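CCN family member 3 (Rattus norvegicus, PDB 5NB8) binds integrins and membrane receptors such as NOTCH1 to steer cell proliferation, adhesion, migration, differentiation and survival, its von Willebrand factor type C domain being the part described here. Local coordinates at residues K18-C23 and V37-L42; D43-G48 and E65-G70. All coordinates share one frame; numbering follows the deposited sequence.

Contact 1 of 2, residues K18-C23 and V37-L42; sequences KFEPNC and VPRCQL
Across the contact of Glu20 with Arg39 the backbones come no nearer than 7.6 Å between the CA atoms of Cys23 and Arg39, with strand 25-30 running between strands 18-19 and 33-38. This is the three-stranded antiparallel sheet of the von Willebrand factor type C (VWC) domain, and the contact joins the chain that follows its two outer strands. The link is a surface salt bridge, Glu20 OE1 to Arg39 NH2 at 2.8 Å. As a hydrogen bond it is weak, because the N-H points well off the acceptor (122°). Glu20 reaches over with its chain extended beyond CG, and OE1 arrives at the guanidinium edge; the carboxylate stands 80° from the guanidinium plane, so the two groups do not pair side by side through two bonds. Arg39 bends at its third torsion (chi3 58°), which brings the guanidinium over the Cys23 carbonyl, with its edge toward Glu20. The main chain on both sides is tied to the central strand or its approach: Phe19 pairs with Cys27, Val37 with His26 and Arg39 with Gln24. Cys23 and Cys40 are held in disulfides to Cys63 and Cys64, which join this region to the C-terminal part of the domain. Over one face of the Arg39 guanidinium sits the carbonyl oxygen Cys23 O, 3.5 Å from Arg39 CZ and too poorly angled to accept a hydrogen bond from NH2.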
ATOM      1  N   LYS A  18      -7.332  12.971   2.321  1.00 45.21           N
ATOM      2  CA  LYS A  18      -6.972  11.589   2.035  1.00 42.58           C
ATOM      3  C   LYS A  18      -6.745  11.377   0.543  1.00 43.93           C
ATOM      4  O   LYS A  18      -7.412  11.980  -0.297  1.00 43.41           O
ATOM      5  CB  LYS A  18      -8.073  10.640   2.516  1.00 51.23           C
ATOM      6  CG  LYS A  18      -8.254  10.608   4.028  1.00 51.88           C
ATOM      7  CD  LYS A  18      -9.404   9.693   4.437  1.00 60.83           C
ATOM      8  CE  LYS A  18      -9.619   9.711   5.949  1.00 66.50           C
ATOM      9  NZ  LYS A  18      -8.505   9.075   6.712  1.00 66.35           N
ATOM     10  N   PHE A  19      -5.814  10.488   0.204  1.00 41.39           N
ATOM     11  CA  PHE A  19      -5.540  10.233  -1.208  1.00 40.59           C
ATOM     12  C   PHE A  19      -4.962   8.837  -1.363  1.00 35.56           C
ATOM     13  O   PHE A  19      -4.598   8.173  -0.389  1.00 34.16           O
ATOM     14  CB  PHE A  19      -4.577  11.267  -1.790  1.00 33.20           C
ATOM     15  CG  PHE A  19      -3.213  11.232  -1.162  1.00 36.66           C
ATOM     16  CD1 PHE A  19      -2.995  11.828   0.074  1.00 36.31           C
ATOM     17  CD2 PHE A  19      -2.150  10.606  -1.799  1.00 37.79           C
ATOM     18  CE1 PHE A  19      -1.748  11.798   0.666  1.00 37.11           C
ATOM     19  CE2 PHE A  19      -0.896  10.576  -1.211  1.00 36.97           C
ATOM     20  CZ  PHE A  19      -0.699  11.183   0.029  1.00 36.36           C
ATOM     21  N   GLU A  20      -4.865   8.407  -2.615  1.00 38.92           N
ATOM     22  CA  GLU A  20      -4.310   7.099  -2.959  1.00 47.43           C
ATOM     23  C   GLU A  20      -3.196   7.293  -3.975  1.00 40.76           C
ATOM     24  O   GLU A  20      -3.478   7.646  -5.139  1.00 45.79           O
ATOM     25  CB  GLU A  20      -5.393   6.182  -3.516  1.00 61.14           C
ATOM     26  CG  GLU A  20      -6.655   6.197  -2.690  1.00 80.84           C
ATOM     27  CD  GLU A  20      -7.790   5.488  -3.378  1.00 99.73           C
ATOM     28  OE1 GLU A  20      -7.508   4.681  -4.293  1.00105.20           O
ATOM     29  OE2 GLU A  20      -8.959   5.741  -3.013  1.00107.23           O
ATOM     30  N   PRO A  21      -1.932   7.105  -3.599  1.00 37.08           N
ATOM     31  CA  PRO A  21      -0.871   7.246  -4.602  1.00 37.30           C
ATOM     32  C   PRO A  21      -0.888   6.101  -5.604  1.00 49.90           C
ATOM     33  O   PRO A  21      -0.449   6.285  -6.745  1.00 49.77           O
ATOM     34  CB  PRO A  21       0.409   7.264  -3.764  1.00 30.87           C
ATOM     35  CG  PRO A  21       0.061   6.438  -2.533  1.00 39.00           C
ATOM     36  CD  PRO A  21      -1.422   6.671  -2.286  1.00 36.94           C
ATOM     37  N   ASN A  22      -1.398   4.939  -5.202  1.00 43.43           N
ATOM     38  CA  ASN A  22      -1.685   3.810  -6.084  1.00 44.81           C
ATOM     39  C   ASN A  22      -2.813   3.015  -5.432  1.00 43.98           C
ATOM     40  O   ASN A  22      -3.260   3.343  -4.328  1.00 46.22           O
ATOM     41  CB  ASN A  22      -0.428   2.957  -6.331  1.00 42.10           C
ATOM     42  CG  ASN A  22       0.247   2.524  -5.034  1.00 44.42           C
ATOM     43  OD1 ASN A  22      -0.389   1.938  -4.152  1.00 48.62           O
ATOM     44  ND2 ASN A  22       1.523   2.853  -4.890  1.00 47.13           N
ATOM     45  N   CYS A  23      -3.272   1.957  -6.113  1.00 34.24           N
ATOM     46  CA  CYS A  23      -4.384   1.150  -5.606  1.00 32.23           C
ATOM     47  C   CYS A  23      -4.037   0.387  -4.334  1.00 35.74           C
ATOM     48  O   CYS A  23      -4.946  -0.084  -3.638  1.00 36.66           O
ATOM     49  CB  CYS A  23      -4.855   0.164  -6.688  1.00 44.55           C
ATOM     50  SG  CYS A  23      -3.667  -1.168  -7.027  1.00 49.75           S
ATOM     51  N   VAL A  37      -1.855   3.494   4.958  1.00 38.26           N
ATOM     52  CA  VAL A  37      -2.132   2.107   5.334  1.00 32.55           C
ATOM     53  C   VAL A  37      -2.261   1.234   4.093  1.00 32.00           C
ATOM     54  O   VAL A  37      -2.848   1.663   3.089  1.00 28.91           O
ATOM     55  CB  VAL A  37      -3.404   2.002   6.186  1.00 33.70           C
ATOM     56  CG1 VAL A  37      -3.154   2.581   7.581  1.00 33.88           C
ATOM     57  CG2 VAL A  37      -4.542   2.766   5.517  1.00 32.05           C
ATOM     58  N   PRO A  38      -1.775   0.001   4.140  1.00 29.08           N
ATOM     59  CA  PRO A  38      -1.940  -0.898   3.001  1.00 32.54           C
ATOM     60  C   PRO A  38      -3.386  -1.313   2.842  1.00 33.98           C
ATOM     61  O   PRO A  38      -4.131  -1.463   3.814  1.00 33.90           O
ATOM     62  CB  PRO A  38      -1.057  -2.099   3.361  1.00 34.18           C
ATOM     63  CG  PRO A  38      -1.020  -2.099   4.863  1.00 38.47           C
ATOM     64  CD  PRO A  38      -1.155  -0.666   5.304  1.00 33.22           C
ATOM     65  N   ARG A  39      -3.786  -1.472   1.587  1.00 32.06           N
ATOM     66  CA  ARG A  39      -5.102  -1.992   1.256  1.00 33.22           C
ATOM     67  C   ARG A  39      -5.067  -3.465   0.875  1.00 34.49           C
ATOM     68  O   ARG A  39      -6.123  -4.097   0.812  1.00 35.62           O
ATOM     69  CB  ARG A  39      -5.717  -1.159   0.126  1.00 38.42           C
ATOM     70  CG  ARG A  39      -5.958   0.294   0.565  1.00 40.62           C
ATOM     71  CD  ARG A  39      -6.329   1.202  -0.583  1.00 50.09           C
ATOM     72  NE  ARG A  39      -7.522   0.739  -1.274  1.00 59.95           N
ATOM     73  CZ  ARG A  39      -7.958   1.247  -2.422  1.00 69.34           C
ATOM     74  NH1 ARG A  39      -9.056   0.767  -2.985  1.00 68.57           N
ATOM     75  NH2 ARG A  39      -7.297   2.237  -3.004  1.00 75.07           N
ATOM     76  N   CYS A  40      -3.886  -4.027   0.656  1.00 37.84           N
ATOM     77  CA  CYS A  40      -3.732  -5.449   0.378  1.00 41.87           C
ATOM     78  C   CYS A  40      -3.466  -6.204   1.678  1.00 41.19           C
ATOM     79  O   CYS A  40      -3.206  -5.610   2.729  1.00 35.82           O
ATOM     80  CB  CYS A  40      -2.598  -5.680  -0.626  1.00 38.77           C
ATOM     81  SG  CYS A  40      -2.834  -4.874  -2.246  1.00 37.43           S
ATOM     82  N   GLN A  41      -3.542  -7.531   1.603  1.00 34.62           N
ATOM     83  CA  GLN A  41      -3.191  -8.400   2.726  1.00 39.18           C
ATOM     84  C   GLN A  41      -1.709  -8.715   2.652  1.00 44.52           C
ATOM     85  O   GLN A  41      -1.282  -9.511   1.808  1.00 40.77           O
ATOM     86  CB  GLN A  41      -3.975  -9.705   2.696  1.00 44.60           C
ATOM     87  CG  GLN A  41      -5.323  -9.679   3.310  1.00 43.48           C
ATOM     88  CD  GLN A  41      -5.934 -11.073   3.368  1.00 42.72           C
ATOM     89  OE1 GLN A  41      -5.522 -11.935   4.156  1.00 40.33           O
ATOM     90  NE2 GLN A  41      -6.936 -11.294   2.531  1.00 36.01           N
ATOM     91  N   LEU A  42      -0.920  -8.117   3.541  1.00 34.13           N
ATOM     92  CA  LEU A  42       0.507  -8.418   3.577  1.00 33.97           C
ATOM     93  C   LEU A  42       0.725  -9.696   4.386  1.00 45.98           C
ATOM     94  O   LEU A  42       1.365  -9.705   5.436  1.00 52.49           O
ATOM     95  CB  LEU A  42       1.296  -7.231   4.126  1.00 33.98           C
ATOM     96  CG  LEU A  42       1.010  -5.969   3.288  1.00 42.47           C
ATOM     97  CD1 LEU A  42       1.911  -4.805   3.628  1.00 44.36           C
ATOM     98  CD2 LEU A  42       1.119  -6.294   1.815  1.00 46.26           C
TER

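Contact 2 of 2, residues D43-G48 and E65-G70; sequences DVLLPG and EKWTCG. With IMD (imidazole), chain F; IMD (imidazole), chain E.
Trp67 meets Asp43 through its indole N-H and Leu45 across a ring face. Trp67 NE1 donates to Asp43 OD1 at 2.9 Å (154°), the oxygen lying slightly out of the ring plane and being approached from above the carboxylate plane. Leu45 CB sits 3.6 Å from the centroid of the six-membered ring, a CH-pi contact almost straight over its centre. Leu45 turns CG away from its own N (chi1 -175°), which lays CD2 along the same face, 3.9 Å from Trp67 CG. Replacing Trp67 by an alanine would probably leave Asp43 OD1 without its indole donor and strip Leu45 of the flat surface under it. Asp43 OD1 has further partners: a salt bridge to Lys56 and a weak hydrogen bond, 3.1 Å, from N3 of the chain F imidazole, probably a crystallisation additive. Pro54 touches both Leu45 and Trp67. Farther out, backbone bonds from Lys66 to Val57 and from Thr68 to Lys55 hold the tryptophan's strand, and the Cys51-Cys69 disulfide ties its end to the loop ahead of strand 54-57. The arrangement is a partly exposed tryptophan on the antiparallel hairpin of strands 54-57 and 66-69, against which the 43-48 loop packs in the C-terminal part of the VWC domain.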
ATOM      1  N   ASP A  43       0.153 -10.793   3.878  1.00 44.37           N
ATOM      2  CA  ASP A  43       0.196 -12.042   4.618  1.00 38.28           C
ATOM      3  C   ASP A  43       1.462 -12.821   4.285  1.00 37.91           C
ATOM      4  O   ASP A  43       2.334 -12.372   3.538  1.00 45.95           O
ATOM      5  CB  ASP A  43      -1.050 -12.880   4.357  1.00 36.44           C
ATOM      6  CG  ASP A  43      -1.198 -13.287   2.897  1.00 38.49           C
ATOM      7  OD1 ASP A  43      -0.456 -12.787   2.036  1.00 39.08           O
ATOM      8  OD2 ASP A  43      -2.064 -14.126   2.626  1.00 46.70           O
ATOM      9  N   VAL A  44       1.571 -14.004   4.877  1.00 40.10           N
ATOM     10  CA  VAL A  44       2.775 -14.816   4.824  1.00 31.82           C
ATOM     11  C   VAL A  44       2.359 -16.223   4.424  1.00 35.61           C
ATOM     12  O   VAL A  44       1.310 -16.715   4.852  1.00 39.94           O
ATOM     13  CB  VAL A  44       3.502 -14.812   6.186  1.00 39.87           C
ATOM     14  CG1 VAL A  44       4.683 -15.740   6.168  1.00 39.86           C
ATOM     15  CG2 VAL A  44       3.943 -13.387   6.561  1.00 40.08           C
ATOM     16  N   LEU A  45       3.160 -16.860   3.579  1.00 39.44           N
ATOM     17  CA  LEU A  45       2.910 -18.232   3.156  1.00 35.50           C
ATOM     18  C   LEU A  45       4.245 -18.952   3.143  1.00 33.00           C
ATOM     19  O   LEU A  45       5.160 -18.548   2.420  1.00 38.71           O
ATOM     20  CB  LEU A  45       2.242 -18.288   1.776  1.00 33.71           C
ATOM     21  CG  LEU A  45       1.845 -19.707   1.326  1.00 37.41           C
ATOM     22  CD1 LEU A  45       0.700 -20.222   2.183  1.00 39.70           C
ATOM     23  CD2 LEU A  45       1.459 -19.771  -0.144  1.00 35.43           C
ATOM     24  N   LEU A  46       4.358 -20.003   3.940  1.00 35.18           N
ATOM     25  CA  LEU A  46       5.597 -20.747   4.131  1.00 40.48           C
ATOM     26  C   LEU A  46       5.709 -21.915   3.157  1.00 46.93           C
ATOM     27  O   LEU A  46       4.701 -22.431   2.658  1.00 47.92           O
ATOM     28  CB  LEU A  46       5.672 -21.259   5.568  1.00 40.59           C
ATOM     29  CG  LEU A  46       5.628 -20.205   6.663  1.00 46.15           C
ATOM     30  CD1 LEU A  46       5.924 -20.867   8.007  1.00 46.93           C
ATOM     31  CD2 LEU A  46       6.621 -19.102   6.380  1.00 42.86           C
ATOM     32  N   PRO A  47       6.930 -22.356   2.858  1.00 52.65           N
ATOM     33  CA  PRO A  47       7.100 -23.469   1.919  1.00 52.83           C
ATOM     34  C   PRO A  47       6.252 -24.662   2.321  1.00 59.22           C
ATOM     35  O   PRO A  47       6.164 -25.019   3.498  1.00 55.45           O
ATOM     36  CB  PRO A  47       8.593 -23.786   2.007  1.00 54.65           C
ATOM     37  CG  PRO A  47       9.222 -22.492   2.417  1.00 48.64           C
ATOM     38  CD  PRO A  47       8.222 -21.788   3.285  1.00 52.56           C
ATOM     39  N   GLY A  48       5.608 -25.263   1.328  1.00 60.78           N
ATOM     40  CA  GLY A  48       4.700 -26.353   1.557  1.00 56.98           C
ATOM     41  C   GLY A  48       5.146 -27.570   0.784  1.00 69.69           C
ATOM     42  O   GLY A  48       6.073 -27.505  -0.031  1.00 65.78           O
ATOM     43  N   GLU A  65      -0.973  -8.390  -5.320  1.00 32.80           N
ATOM     44  CA  GLU A  65      -0.248  -9.585  -5.713  1.00 36.67           C
ATOM     45  C   GLU A  65      -0.833 -10.806  -5.023  1.00 37.48           C
ATOM     46  O   GLU A  65      -1.366 -10.724  -3.913  1.00 32.45           O
ATOM     47  CB  GLU A  65       1.234  -9.455  -5.375  1.00 42.46           C
ATOM     48  CG  GLU A  65       1.972  -8.487  -6.280  1.00 58.01           C
ATOM     49  CD  GLU A  65       2.203  -7.145  -5.631  1.00 83.41           C
ATOM     50  OE1 GLU A  65       3.283  -6.563  -5.856  1.00 95.52           O
ATOM     51  OE2 GLU A  65       1.314  -6.678  -4.886  1.00 91.68           O
ATOM     52  N   LYS A  66      -0.718 -11.951  -5.697  1.00 34.27           N
ATOM     53  CA  LYS A  66      -1.294 -13.210  -5.250  1.00 34.46           C
ATOM     54  C   LYS A  66      -0.215 -14.275  -5.152  1.00 36.60           C
ATOM     55  O   LYS A  66       0.808 -14.215  -5.838  1.00 36.30           O
ATOM     56  CB  LYS A  66      -2.397 -13.699  -6.198  1.00 44.42           C
ATOM     57  CG  LYS A  66      -3.509 -12.688  -6.467  1.00 52.32           C
ATOM     58  CD  LYS A  66      -4.218 -12.287  -5.191  1.00 62.73           C
ATOM     59  CE  LYS A  66      -5.211 -11.161  -5.441  1.00 65.64           C
ATOM     60  NZ  LYS A  66      -5.988 -10.856  -4.212  1.00 62.76           N
ATOM     61  N   TRP A  67      -0.480 -15.286  -4.332  1.00 32.99           N
ATOM     62  CA  TRP A  67       0.521 -16.312  -4.073  1.00 37.49           C
ATOM     63  C   TRP A  67       0.582 -17.309  -5.219  1.00 38.72           C
ATOM     64  O   TRP A  67      -0.447 -17.698  -5.775  1.00 44.61           O
ATOM     65  CB  TRP A  67       0.227 -17.041  -2.761  1.00 38.85           C
ATOM     66  CG  TRP A  67       0.583 -16.229  -1.531  1.00 36.25           C
ATOM     67  CD1 TRP A  67      -0.287 -15.627  -0.675  1.00 40.10           C
ATOM     68  CD2 TRP A  67       1.904 -15.908  -1.051  1.00 38.07           C
ATOM     69  NE1 TRP A  67       0.401 -14.950   0.311  1.00 38.33           N
ATOM     70  CE2 TRP A  67       1.747 -15.105   0.103  1.00 41.36           C
ATOM     71  CE3 TRP A  67       3.197 -16.224  -1.482  1.00 43.88           C
ATOM     72  CZ2 TRP A  67       2.839 -14.630   0.851  1.00 42.19           C
ATOM     73  CZ3 TRP A  67       4.284 -15.745  -0.748  1.00 45.88           C
ATOM     74  CH2 TRP A  67       4.095 -14.949   0.401  1.00 43.08           C
ATOM     75  N   THR A  68       1.804 -17.701  -5.578  1.00 39.56           N
ATOM     76  CA  THR A  68       2.082 -18.746  -6.559  1.00 41.00           C
ATOM     77  C   THR A  68       3.118 -19.687  -5.973  1.00 45.55           C
ATOM     78  O   THR A  68       3.763 -19.388  -4.960  1.00 44.25           O
ATOM     79  CB  THR A  68       2.619 -18.183  -7.883  1.00 44.76           C
ATOM     80  OG1 THR A  68       3.993 -17.817  -7.709  1.00 49.14           O
ATOM     81  CG2 THR A  68       1.830 -16.941  -8.316  1.00 42.69           C
ATOM     82  N   CYS A  69       3.289 -20.818  -6.646  1.00 45.84           N
ATOM     83  CA  CYS A  69       4.294 -21.814  -6.297  1.00 45.44           C
ATOM     84  C   CYS A  69       5.337 -21.800  -7.407  1.00 58.81           C
ATOM     85  O   CYS A  69       5.068 -22.258  -8.522  1.00 65.76           O
ATOM     86  CB  CYS A  69       3.652 -23.192  -6.131  1.00 49.26           C
ATOM     87  SG  CYS A  69       2.382 -23.275  -4.825  1.00 57.58           S
ATOM     88  N   GLY A  70       6.512 -21.252  -7.110  1.00 71.13           N
ATOM     89  CA  GLY A  70       7.593 -21.188  -8.082  1.00 79.71           C
ATOM     90  C   GLY A  70       8.511 -22.397  -8.065  1.00 87.17           C
ATOM     91  O   GLY A  70       8.810 -22.987  -9.106  1.00 95.98           O
TER
HETATM   92  N1  IMD F 202      -4.158 -11.877  -1.413  1.00107.45           N
HETATM   93  C2  IMD F 202      -2.846 -12.057  -1.162  1.00107.50           C
HETATM   94  N3  IMD F 202      -2.712 -12.894  -0.112  1.00105.90           N
HETATM   95  C4  IMD F 202      -3.943 -13.244   0.306  1.00105.82           C
HETATM   96  C5  IMD F 202      -4.857 -12.601  -0.517  1.00106.31           C
HETATM   97  N1  IMD E 201      -2.839 -16.615  -8.056  1.00 98.94           N
HETATM   98  C2  IMD E 201      -4.166 -16.505  -7.831  1.00 97.68           C
HETATM   99  N3  IMD E 201      -4.758 -16.048  -8.955  1.00 96.33           N
HETATM  100  C4  IMD E 201      -3.808 -15.868  -9.895  1.00 96.70           C
HETATM  101  C5  IMD E 201      -2.596 -16.228  -9.326  1.00 99.00           C

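Overall arrangement
From the N terminus the chain forms the small hairpin of strands 6-8 and 11-13, then enters the three-stranded sheet. Contact 1 closes the loop from 18-23 to 37-42, a span that holds strand 25-30 and most of strand 33-38, and so joins the two flanks of that sheet. The next residue opens contact 2, whose loop runs through strand 54-57 and returns on strand 66-69. The two loops follow in series, neither nested nor crossed, and the contact centres lie about 21 Å apart. Disulfides Cys23-Cys63 and Cys40-Cys64 run from contact 1 to the residues just ahead of 65-70, binding the three-stranded sheet to the C-terminal part of this elongated domain.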